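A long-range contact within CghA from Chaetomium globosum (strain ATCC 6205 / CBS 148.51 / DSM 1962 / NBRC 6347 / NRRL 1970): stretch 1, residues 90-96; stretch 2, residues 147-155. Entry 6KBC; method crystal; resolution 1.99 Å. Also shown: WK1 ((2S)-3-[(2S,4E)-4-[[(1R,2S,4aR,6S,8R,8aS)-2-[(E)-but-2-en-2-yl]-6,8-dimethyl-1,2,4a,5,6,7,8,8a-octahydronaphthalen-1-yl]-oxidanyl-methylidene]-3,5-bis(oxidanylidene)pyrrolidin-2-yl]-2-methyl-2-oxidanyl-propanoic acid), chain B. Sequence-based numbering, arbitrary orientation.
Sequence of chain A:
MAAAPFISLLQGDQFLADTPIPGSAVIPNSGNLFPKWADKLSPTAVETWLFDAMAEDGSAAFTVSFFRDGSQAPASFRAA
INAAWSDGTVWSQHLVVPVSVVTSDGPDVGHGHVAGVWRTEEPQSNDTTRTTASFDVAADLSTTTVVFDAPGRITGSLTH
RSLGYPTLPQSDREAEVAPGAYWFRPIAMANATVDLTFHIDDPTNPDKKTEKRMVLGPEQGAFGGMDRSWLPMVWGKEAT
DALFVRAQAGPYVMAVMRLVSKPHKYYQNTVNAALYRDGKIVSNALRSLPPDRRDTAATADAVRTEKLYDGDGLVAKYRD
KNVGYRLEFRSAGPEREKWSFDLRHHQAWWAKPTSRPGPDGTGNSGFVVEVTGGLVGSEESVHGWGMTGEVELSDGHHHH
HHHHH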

ATOM      1  N   VAL A  90       2.073 -13.855 -13.588  1.00 24.01           N
ATOM      2  CA  VAL A  90       1.390 -13.004 -12.632  1.00 26.62           C
ATOM      3  C   VAL A  90       0.102 -13.709 -12.237  1.00 29.27           C
ATOM      4  O   VAL A  90      -0.453 -14.511 -12.994  1.00 31.28           O
ATOM      5  N   TRP A  91      -0.365 -13.406 -11.036  1.00 25.85           N
ATOM      6  CA  TRP A  91      -1.523 -14.068 -10.463  1.00 28.04           C
ATOM      7  C   TRP A  91      -2.278 -13.036  -9.650  1.00 31.35           C
ATOM      8  O   TRP A  91      -1.718 -12.449  -8.717  1.00 31.30           O
ATOM      9  N   SER A  92      -3.535 -12.813 -10.009  1.00 28.80           N
ATOM     10  CA  SER A  92      -4.357 -11.797  -9.372  1.00 32.42           C
ATOM     11  C   SER A  92      -5.737 -12.378  -9.163  1.00 31.16           C
ATOM     12  O   SER A  92      -6.395 -12.776 -10.127  1.00 34.31           O
ATOM     13  N   GLN A  93      -6.173 -12.420  -7.914  1.00 34.39           N
ATOM     14  CA  GLN A  93      -7.529 -12.844  -7.621  1.00 38.66           C
ATOM     15  C   GLN A  93      -8.002 -12.122  -6.376  1.00 35.65           C
ATOM     16  O   GLN A  93      -7.203 -11.739  -5.517  1.00 30.61           O
ATOM     17  N   HIS A  94      -9.312 -11.933  -6.301  1.00 32.96           N
ATOM     18  CA  HIS A  94      -9.982 -11.521  -5.081  1.00 37.80           C
ATOM     19  C   HIS A  94     -10.571 -12.747  -4.410  1.00 38.55           C
ATOM     20  O   HIS A  94     -11.174 -13.596  -5.071  1.00 39.87           O
ATOM     21  N   LEU A  95     -10.368 -12.844  -3.106  1.00 38.56           N
ATOM     22  CA  LEU A  95     -11.109 -13.774  -2.262  1.00 39.59           C
ATOM     23  C   LEU A  95     -12.239 -12.968  -1.642  1.00 38.84           C
ATOM     24  O   LEU A  95     -12.025 -12.211  -0.694  1.00 38.37           O
ATOM     25  N   VAL A  96     -13.430 -13.092  -2.203  1.00 42.37           N
ATOM     26  CA  VAL A  96     -14.608 -12.422  -1.671  1.00 43.17           C
ATOM     27  C   VAL A  96     -15.262 -13.350  -0.659  1.00 42.24           C
ATOM     28  O   VAL A  96     -15.570 -14.504  -0.974  1.00 40.82           O
ATOM     29  N   VAL A 147      -2.046 -15.756   6.435  1.00 30.46           N
ATOM     30  CA  VAL A 147      -2.233 -17.153   6.079  1.00 33.66           C
ATOM     31  C   VAL A 147      -3.417 -17.269   5.140  1.00 31.32           C
ATOM     32  O   VAL A 147      -4.501 -16.749   5.425  1.00 35.27           O
ATOM     33  N   PHE A 148      -3.204 -17.945   4.024  1.00 34.09           N
ATOM     34  CA  PHE A 148      -4.248 -18.215   3.052  1.00 34.05           C
ATOM     35  C   PHE A 148      -4.588 -19.694   3.097  1.00 38.60           C
ATOM     36  O   PHE A 148      -3.690 -20.544   3.075  1.00 32.68           O
ATOM     37  N   ASP A 149      -5.880 -19.990   3.172  1.00 40.87           N
ATOM     38  CA  ASP A 149      -6.399 -21.352   3.061  1.00 46.27           C
ATOM     39  C   ASP A 149      -7.571 -21.269   2.091  1.00 39.45           C
ATOM     40  O   ASP A 149      -8.734 -21.235   2.490  1.00 43.46           O
ATOM     41  N   ALA A 150      -7.254 -21.205   0.801  1.00 41.27           N
ATOM     42  CA  ALA A 150      -8.257 -21.096  -0.257  1.00 41.29           C
ATOM     43  C   ALA A 150      -7.985 -22.198  -1.269  1.00 46.09           C
ATOM     44  O   ALA A 150      -7.457 -21.936  -2.361  1.00 43.91           O
ATOM     45  N   PRO A 151      -8.347 -23.444  -0.944  1.00 47.62           N
ATOM     46  CA  PRO A 151      -7.965 -24.574  -1.804  1.00 46.47           C
ATOM     47  C   PRO A 151      -8.430 -24.381  -3.240  1.00 45.16           C
ATOM     48  O   PRO A 151      -9.530 -23.883  -3.500  1.00 46.71           O
ATOM     49  N   GLY A 152      -7.563 -24.757  -4.179  1.00 45.57           N
ATOM     50  CA  GLY A 152      -7.814 -24.515  -5.583  1.00 47.33           C
ATOM     51  C   GLY A 152      -7.486 -23.115  -6.060  1.00 46.27           C
ATOM     52  O   GLY A 152      -7.704 -22.816  -7.242  1.00 49.37           O
ATOM     53  N   ARG A 153      -6.969 -22.250  -5.183  1.00 44.67           N
ATOM     54  CA  ARG A 153      -6.582 -20.889  -5.551  1.00 41.62           C
ATOM     55  C   ARG A 153      -5.236 -20.522  -4.933  1.00 39.72           C
ATOM     56  O   ARG A 153      -4.240 -20.385  -5.651  1.00 39.60           O
ATOM     57  N   ILE A 154      -5.184 -20.376  -3.609  1.00 36.16           N
ATOM     58  CA  ILE A 154      -3.950 -19.969  -2.938  1.00 35.79           C
ATOM     59  C   ILE A 154      -3.915 -20.559  -1.534  1.00 35.19           C
ATOM     60  O   ILE A 154      -4.907 -20.506  -0.797  1.00 37.63           O
ATOM     61  N   THR A 155      -2.763 -21.111  -1.157  1.00 35.37           N
ATOM     62  CA  THR A 155      -2.525 -21.573   0.202  1.00 36.68           C
ATOM     63  C   THR A 155      -1.108 -21.219   0.613  1.00 36.44           C
ATOM     64  O   THR A 155      -0.179 -21.246  -0.200  1.00 37.42           O
TER

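No direct hydrogen bond joins the two stretches; apart from apolar packing, their polar link is a single water. The O of water 1 accepts from Gln93 NE2 at 3.1 Å and donates to Gly152 O at 3.2 Å, tying the strand 90-96 to the turn between the strands 147-150 and 154-155. The backbones stay well apart, with CA-CA distances of 8.4 Å for Gln93 and Arg153 and 8.1 Å for Leu95 and Ala150, so side chains fill the gap. In stretch 1 the strand alternation sends Trp91, Gln93 and Leu95 toward stretch 2, while Val90, Ser92, His94 and Val96 make no contact with it. From stretch 2, Phe148, Ala150 and Ile154 point toward stretch 1, and the CA-to-CB bond of Arg153 points sideways.

Leu95 (chi1 m, chi2 t) gives up the largest area to the other stretch. Its CD1 sits among Ala150 CB (4.1 Å), Phe148 CD1 (4.2 Å) and Ile154 CG2 (4.2 Å), meeting the Phe148 ring (chi1 m) obliquely. Leu95 CD2 lies 4.2 Å from Arg153 NH1, again oblique to the guanidinium. Trp91 (chi1 t, chi2 97°) reaches across with the six-membered part of its indole: CH2 packs 4.0 Å from Ile154 CB, and CZ2 comes within 3.5 Å of the backbone O of Arg153. Its NE1 is hydrogen-bonded elsewhere in the structure. Ile154 (chi1 t, chi2 t) thus touches both Trp91 and Leu95.

Arg153 (chi1 m, chi2 off-well at 146°, chi3 m) runs its aliphatic part past Gln93, whose OE1 is 3.4 Å from Arg153 CG, a contact rather than a hydrogen bond. Gln93 (chi1 m, chi2 t) therefore turns its carbonyl oxygen to the arginine methylenes while its amide nitrogen meets the water. The guanidinium folds back on its own turn: Arg153 NH2 donates to Pro151 O at 3.1 Å, and Arg153 NE makes a weak hydrogen bond to the same Pro151 O at 3.3 Å. The turn is closed by backbone hydrogen bonds, with Ala150 O accepting from both Arg153 N (2.9 Å) and Ile154 N (3.0 Å), and Ala150 N donating to Ile154 O (2.9 Å). Within it, Gly152 has phi/psi of 81/2°, where a CB would jam against the preceding carbonyl O.

His94 (chi1 m) serves the ligand instead: NE2 donates to WK1 O at 2.6 Å, with that oxygen near the plane of the imidazole.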

ATOM      1  CB  VAL A  90       1.110 -11.591 -13.191  1.00 28.29           C
ATOM      2  CG1 VAL A  90       2.430 -10.894 -13.544  1.00 23.93           C
ATOM      3  CG2 VAL A  90       0.186 -11.678 -14.393  1.00 29.11           C
ATOM      4  CB  TRP A  91      -1.092 -15.244  -9.587  1.00 28.15           C
ATOM      5  CG  TRP A  91      -2.187 -16.150  -9.131  1.00 33.69           C
ATOM      6  CD1 TRP A  91      -2.561 -17.341  -9.695  1.00 34.13           C
ATOM      7  CD2 TRP A  91      -3.031 -15.966  -7.984  1.00 33.39           C
ATOM      8  NE1 TRP A  91      -3.591 -17.901  -8.974  1.00 34.75           N
ATOM      9  CE2 TRP A  91      -3.892 -17.082  -7.916  1.00 34.86           C
ATOM     10  CE3 TRP A  91      -3.141 -14.967  -7.011  1.00 30.13           C
ATOM     11  CZ2 TRP A  91      -4.856 -17.222  -6.913  1.00 36.55           C
ATOM     12  CZ3 TRP A  91      -4.093 -15.110  -6.011  1.00 35.29           C
ATOM     13  CH2 TRP A  91      -4.939 -16.232  -5.970  1.00 35.14           C
ATOM     14  CB  SER A  92      -4.438 -10.520 -10.223  1.00 30.01           C
ATOM     15  OG  SER A  92      -3.156  -9.924 -10.384  1.00 32.05           O
ATOM     16  CB  GLN A  93      -7.624 -14.359  -7.410  1.00 34.69           C
ATOM     17  CG  GLN A  93      -7.546 -15.189  -8.670  1.00 41.57           C
ATOM     18  CD  GLN A  93      -7.855 -16.644  -8.395  1.00 45.65           C
ATOM     19  OE1 GLN A  93      -8.559 -16.962  -7.433  1.00 49.15           O
ATOM     20  NE2 GLN A  93      -7.329 -17.536  -9.229  1.00 44.21           N
ATOM     21  CB  HIS A  94     -11.098 -10.523  -5.373  1.00 38.53           C
ATOM     22  CG  HIS A  94     -10.617  -9.223  -5.934  1.00 41.23           C
ATOM     23  ND1 HIS A  94     -11.475  -8.224  -6.339  1.00 42.73           N
ATOM     24  CD2 HIS A  94      -9.364  -8.753  -6.142  1.00 38.85           C
ATOM     25  CE1 HIS A  94     -10.772  -7.197  -6.782  1.00 42.62           C
ATOM     26  NE2 HIS A  94      -9.488  -7.490  -6.667  1.00 40.98           N
ATOM     27  CB  LEU A  95     -10.213 -14.391  -1.199  1.00 35.15           C
ATOM     28  CG  LEU A  95      -8.950 -15.072  -1.710  1.00 37.73           C
ATOM     29  CD1 LEU A  95      -8.170 -15.653  -0.538  1.00 36.94           C
ATOM     30  CD2 LEU A  95      -9.318 -16.145  -2.712  1.00 41.51           C
ATOM     31  CB  VAL A  96     -15.583 -12.053  -2.797  1.00 42.57           C
ATOM     32  CG1 VAL A  96     -16.725 -11.202  -2.252  1.00 44.96           C
ATOM     33  CG2 VAL A  96     -14.843 -11.331  -3.927  1.00 45.24           C
ATOM     34  CB  VAL A 147      -2.441 -18.041   7.318  1.00 35.34           C
ATOM     35  CG1 VAL A 147      -2.639 -19.485   6.889  1.00 34.19           C
ATOM     36  CG2 VAL A 147      -1.258 -17.910   8.260  1.00 35.51           C
ATOM     37  CB  PHE A 148      -3.804 -17.810   1.648  1.00 37.09           C
ATOM     38  CG  PHE A 148      -3.436 -16.351   1.536  1.00 35.45           C
ATOM     39  CD1 PHE A 148      -4.425 -15.390   1.386  1.00 32.95           C
ATOM     40  CD2 PHE A 148      -2.117 -15.946   1.623  1.00 34.08           C
ATOM     41  CE1 PHE A 148      -4.096 -14.046   1.298  1.00 31.82           C
ATOM     42  CE2 PHE A 148      -1.781 -14.599   1.532  1.00 33.88           C
ATOM     43  CZ  PHE A 148      -2.771 -13.654   1.375  1.00 30.19           C
ATOM     44  CB  ASP A 149      -6.797 -21.920   4.437  1.00 43.08           C
ATOM     45  CG  ASP A 149      -7.282 -23.363   4.360  1.00 51.00           C
ATOM     46  OD1 ASP A 149      -7.080 -24.019   3.312  1.00 48.23           O
ATOM     47  OD2 ASP A 149      -7.883 -23.832   5.351  1.00 55.06           O
ATOM     48  CB  ALA A 150      -8.231 -19.712  -0.907  1.00 44.28           C
ATOM     49  CB  PRO A 151      -8.646 -25.778  -1.138  1.00 49.50           C
ATOM     50  CG  PRO A 151      -9.654 -25.200  -0.189  1.00 49.77           C
ATOM     51  CD  PRO A 151      -9.115 -23.876   0.235  1.00 48.58           C
ATOM     52  CB  ARG A 153      -7.662 -19.897  -5.120  1.00 39.29           C
ATOM     53  CG  ARG A 153      -8.947 -19.997  -5.936  1.00 44.94           C
ATOM     54  CD  ARG A 153     -10.161 -19.687  -5.077  1.00 46.01           C
ATOM     55  NE  ARG A 153     -10.420 -20.762  -4.122  1.00 49.07           N
ATOM     56  CZ  ARG A 153     -11.229 -20.653  -3.074  1.00 47.80           C
ATOM     57  NH1 ARG A 153     -11.857 -19.509  -2.833  1.00 48.77           N
ATOM     58  NH2 ARG A 153     -11.399 -21.684  -2.258  1.00 49.30           N
ATOM     59  CB  ILE A 154      -3.798 -18.431  -2.891  1.00 30.98           C
ATOM     60  CG1 ILE A 154      -2.488 -18.040  -2.197  1.00 35.29           C
ATOM     61  CG2 ILE A 154      -4.986 -17.782  -2.200  1.00 31.74           C
ATOM     62  CD1 ILE A 154      -2.209 -16.544  -2.199  1.00 32.89           C
ATOM     63  CB  THR A 155      -2.712 -23.094   0.350  1.00 40.89           C
ATOM     64  OG1 THR A 155      -1.732 -23.769  -0.446  1.00 40.92           O
ATOM     65  CG2 THR A 155      -4.101 -23.521  -0.085  1.00 38.08           C
TER
HETATM   66  O   WK1 B 501      -7.915  -5.719  -7.657  1.00 42.02           O
HETATM   67  C17 WK1 B 501      -6.785  -5.641  -7.249  1.00 40.34           C
HETATM   68  O1  WK1 B 501      -6.100  -6.608  -7.069  1.00 35.21           O
HETATM   69  C19 WK1 B 501      -6.189  -4.323  -6.962  1.00 35.90           C
HETATM   70  O2  WK1 B 501      -7.013  -3.271  -7.334  1.00 39.32           O
HETATM   71  C18 WK1 B 501      -4.942  -4.169  -7.775  1.00 35.48           C
HETATM   72  C20 WK1 B 501      -6.005  -4.338  -5.470  1.00 35.40           C
HETATM   73  C22 WK1 B 501      -5.078  -3.276  -5.037  1.00 33.71           C
HETATM   74  N   WK1 B 501      -4.652  -3.264  -3.650  1.00 34.23           N
HETATM   75  C21 WK1 B 501      -4.730  -2.027  -3.172  1.00 36.07           C
HETATM   76  O5  WK1 B 501      -4.378  -1.724  -1.944  1.00 32.29           O
HETATM   77  C23 WK1 B 501      -5.480  -1.904  -5.248  1.00 41.42           C
HETATM   78  O4  WK1 B 501      -5.966  -1.409  -6.369  1.00 36.88           O
HETATM   79  C24 WK1 B 501      -5.268  -1.050  -4.132  1.00 39.24           C
HETATM   80  C16 WK1 B 501      -5.534   0.382  -4.046  1.00 39.12           C
HETATM   81  O3  WK1 B 501      -6.001   0.959  -5.085  1.00 41.47           O
HETATM   82  C9  WK1 B 501      -5.144   1.146  -2.851  1.00 38.30           C
HETATM   83  C8  WK1 B 501      -3.653   1.436  -3.182  1.00 36.98           C
HETATM   84  C12 WK1 B 501      -2.819   0.354  -3.837  1.00 35.88           C
HETATM   85  C13 WK1 B 501      -2.047  -0.461  -3.153  1.00 34.46           C
HETATM   86  C90 WK1 B 501      -1.244  -1.521  -3.827  1.00 36.67           C
HETATM   87  C14 WK1 B 501      -2.856   0.183  -5.313  1.00 41.16           C
HETATM   88  C7  WK1 B 501      -3.500   2.637  -4.064  1.00 39.80           C
HETATM   89  C6  WK1 B 501      -4.066   3.759  -3.706  1.00 38.20           C
HETATM   90  C3  WK1 B 501      -5.064   3.689  -2.593  1.00 38.41           C
HETATM   91  C4  WK1 B 501      -5.918   2.438  -2.630  1.00 40.09           C
HETATM   92  C5  WK1 B 501      -6.651   2.366  -1.305  1.00 43.32           C
HETATM   93  C11 WK1 B 501      -7.660   1.262  -1.335  1.00 41.11           C
HETATM   94  C2  WK1 B 501      -5.883   4.929  -2.350  1.00 38.30           C
HETATM   95  C1  WK1 B 501      -6.351   4.815  -0.933  1.00 38.08           C
HETATM   96  C10 WK1 B 501      -7.011   6.037  -0.384  1.00 40.88           C
HETATM   97  C   WK1 B 501      -7.306   3.663  -0.871  1.00 40.47           C
HETATM   98  O   HOH W   1      -8.045 -20.495  -9.426  1.00 55.48           O